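Local coordinates for MarR Like Protein, TVG0766549 (Thermoplasma volcanium, PDB 3LFK) that is of unknown function, once reported as a mechanosensitive channel, but structurally resembles MarR-like winged helix-turn-helix transcriptional regulators and so probably binds DNA, at residues Y32-D37 and M74-A79. Residues are numbered along the deposited sequence; the frame is centred on the assembly and turned at random.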
loop_
_atom_site.group_PDB
_atom_site.type_symbol
_atom_site.label_atom_id
_atom_site.label_comp_id
_atom_site.label_asym_id
_atom_site.label_seq_id
_atom_site.Cartn_x
_atom_site.Cartn_y
_atom_site.Cartn_z
ATOM N N TYR A 32 6.610 -5.697 -5.043
ATOM C CA TYR A 32 6.175 -6.884 -4.297
ATOM C C TYR A 32 5.089 -7.636 -5.031
ATOM O O TYR A 32 4.180 -8.166 -4.414
ATOM C CB TYR A 32 5.690 -6.476 -2.892
ATOM C CG TYR A 32 6.672 -5.596 -2.136
ATOM C CD1 TYR A 32 6.542 -4.201 -2.151
ATOM C CD2 TYR A 32 7.740 -6.151 -1.425
ATOM C CE1 TYR A 32 7.440 -3.389 -1.479
ATOM C CE2 TYR A 32 8.656 -5.332 -0.732
ATOM C CZ TYR A 32 8.486 -3.956 -0.769
ATOM O OH TYR A 32 9.330 -3.109 -0.074
ATOM N N ASP A 33 5.191 -7.657 -6.353
ATOM C CA ASP A 33 4.249 -8.347 -7.226
ATOM C C ASP A 33 2.839 -7.780 -7.281
ATOM O O ASP A 33 1.926 -8.417 -7.807
ATOM C CB ASP A 33 4.212 -9.841 -6.885
ATOM C CG ASP A 33 5.568 -10.478 -7.009
ATOM O OD1 ASP A 33 6.112 -10.444 -8.131
ATOM O OD2 ASP A 33 6.077 -10.988 -5.997
ATOM N N MET A 34 2.642 -6.587 -6.750
ATOM C CA MET A 34 1.339 -5.955 -6.830
ATOM C C MET A 34 1.167 -5.371 -8.218
ATOM O O MET A 34 2.145 -4.991 -8.876
ATOM C CB MET A 34 1.225 -4.812 -5.814
ATOM C CG MET A 34 1.137 -5.297 -4.347
ATOM S SD MET A 34 0.842 -3.907 -3.250
ATOM C CE MET A 34 2.527 -3.237 -3.099
ATOM N N SER A 35 -0.078 -5.290 -8.671
ATOM C CA SER A 35 -0.326 -4.668 -9.964
ATOM C C SER A 35 -0.380 -3.157 -9.700
ATOM O O SER A 35 -0.468 -2.734 -8.543
ATOM C CB SER A 35 -1.632 -5.200 -10.552
ATOM O OG SER A 35 -2.617 -5.344 -9.560
ATOM N N GLN A 36 -0.337 -2.340 -10.758
ATOM C CA GLN A 36 -0.311 -0.882 -10.542
ATOM C C GLN A 36 -1.537 -0.303 -9.834
ATOM O O GLN A 36 -1.420 0.645 -9.040
ATOM C CB GLN A 36 -0.059 -0.169 -11.870
ATOM C CG GLN A 36 0.132 1.359 -11.716
ATOM C CD GLN A 36 1.204 1.730 -10.693
ATOM O OE1 GLN A 36 2.330 1.219 -10.738
ATOM N NE2 GLN A 36 0.857 2.633 -9.763
ATOM N N ASP A 37 -2.713 -0.878 -10.096
ATOM C CA ASP A 37 -3.916 -0.411 -9.429
ATOM C C ASP A 37 -3.781 -0.588 -7.907
ATOM O O ASP A 37 -4.188 0.279 -7.122
ATOM C CB ASP A 37 -5.163 -1.123 -9.986
ATOM C CG ASP A 37 -5.032 -2.655 -10.011
ATOM O OD1 ASP A 37 -3.929 -3.186 -9.798
ATOM O OD2 ASP A 37 -6.052 -3.323 -10.245
ATOM N N MET A 74 -6.112 -6.313 1.375
ATOM C CA MET A 74 -6.434 -6.956 2.654
ATOM C C MET A 74 -5.920 -8.397 2.679
ATOM O O MET A 74 -5.342 -8.824 3.696
ATOM C CB MET A 74 -7.939 -6.895 2.891
ATOM C CG MET A 74 -8.386 -5.466 3.053
ATOM S SD MET A 74 -10.244 -5.368 3.173
ATOM C CE MET A 74 -10.746 -6.171 1.945
ATOM N N ASP A 75 -6.129 -9.124 1.590
ATOM C CA ASP A 75 -5.666 -10.504 1.496
ATOM C C ASP A 75 -4.125 -10.540 1.609
ATOM O O ASP A 75 -3.571 -11.452 2.189
ATOM C CB ASP A 75 -6.056 -11.123 0.162
ATOM C CG ASP A 75 -7.546 -11.361 0.023
ATOM O OD1 ASP A 75 -8.302 -11.209 1.011
ATOM O OD2 ASP A 75 -7.954 -11.693 -1.109
ATOM N N TYR A 76 -3.439 -9.526 1.072
ATOM C CA TYR A 76 -1.969 -9.507 1.153
ATOM C C TYR A 76 -1.456 -9.236 2.558
ATOM O O TYR A 76 -0.284 -9.463 2.852
ATOM C CB TYR A 76 -1.367 -8.390 0.269
ATOM C CG TYR A 76 -1.649 -8.482 -1.198
ATOM C CD1 TYR A 76 -1.881 -9.682 -1.830
ATOM C CD2 TYR A 76 -1.645 -7.316 -1.976
ATOM C CE1 TYR A 76 -2.107 -9.751 -3.194
ATOM C CE2 TYR A 76 -1.860 -7.359 -3.335
ATOM C CZ TYR A 76 -2.093 -8.568 -3.954
ATOM O OH TYR A 76 -2.302 -8.621 -5.309
ATOM N N GLY A 77 -2.314 -8.694 3.415
ATOM C CA GLY A 77 -1.933 -8.356 4.768
ATOM C C GLY A 77 -1.517 -6.898 4.935
ATOM O O GLY A 77 -0.928 -6.513 5.940
ATOM N N PHE A 78 -1.876 -6.067 3.956
ATOM C CA PHE A 78 -1.476 -4.651 3.986
ATOM C C PHE A 78 -2.516 -3.664 4.489
ATOM O O PHE A 78 -2.188 -2.503 4.804
ATOM C CB PHE A 78 -1.030 -4.181 2.590
ATOM C CG PHE A 78 0.167 -4.920 2.022
ATOM C CD1 PHE A 78 1.053 -5.625 2.848
ATOM C CD2 PHE A 78 0.413 -4.901 0.647
ATOM C CE1 PHE A 78 2.160 -6.292 2.286
ATOM C CE2 PHE A 78 1.504 -5.559 0.084
ATOM C CZ PHE A 78 2.395 -6.266 0.913
ATOM N N ALA A 79 -3.762 -4.112 4.585
ATOM C CA ALA A 79 -4.817 -3.237 5.050
ATOM C C ALA A 79 -5.897 -4.053 5.721
ATOM O O ALA A 79 -5.996 -5.280 5.547
ATOM C CB ALA A 79 -5.410 -2.491 3.843
HETATM O O HOH W 1 -0.596 -9.204 -8.218
HETATM O O HOH W 2 0.301 -10.474 -6.199
#
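Met34 serves two aromatic rings at once, and the pair of Met-aromatic contacts it makes with Tyr76 and Phe78 illustrates how a flexible thioether can join two turns of chain whose backbones stay well apart. The nearest alpha carbons, CA of Met34 and CA of Tyr76, are still 9.3 Å from each other, so the direct touching is left to side chains. With CG anti to its carbonyl carbon (chi1 -71°) and an extended second torsion, Met34 reaches across and then bends at chi3, dividing its atoms between the rings. Its methylene CG meets Tyr76 CE2 at 3.8 Å, approaching that ring obliquely. The sulfur SD also stands oblique to the Tyr76 ring, 5.4 Å from its centroid, but comes closest to Phe78: it lies at the edge of that ring, 3.8 Å from CE2 and 83° off the normal at the centroid, while the methyl CE turns toward the same rim carbon. Tyr76 also lays its CB over one face of the Phe78 ring, near the rim, which links the two aromatics within their own turn. Gly77 between them, with positive phi, closes a Schellman motif in which its N bonds to Met74 O.

Beyond this apolar packing the contact becomes polar and looser. Two waters span the gap there, their oxygens 2.7 and 3.1 Å from Asp33 O, donating to it but only weakly to Tyr76 OH; the firmer partner of that hydroxyl is Glu38, whose carboxylate also receives Ser35 N at the start of helix 36-47. Asp33 itself turns its carboxylate away.

The buried cluster thus ties the C-terminal end of helix 66-76 to the turn leading into helix 36-47, with Leu42 of the latter touching both Met34 and Phe78. Val99 and Ile103 of helix 94-116 pack against Met34, and Ile24 of strand 23-24 against Phe78.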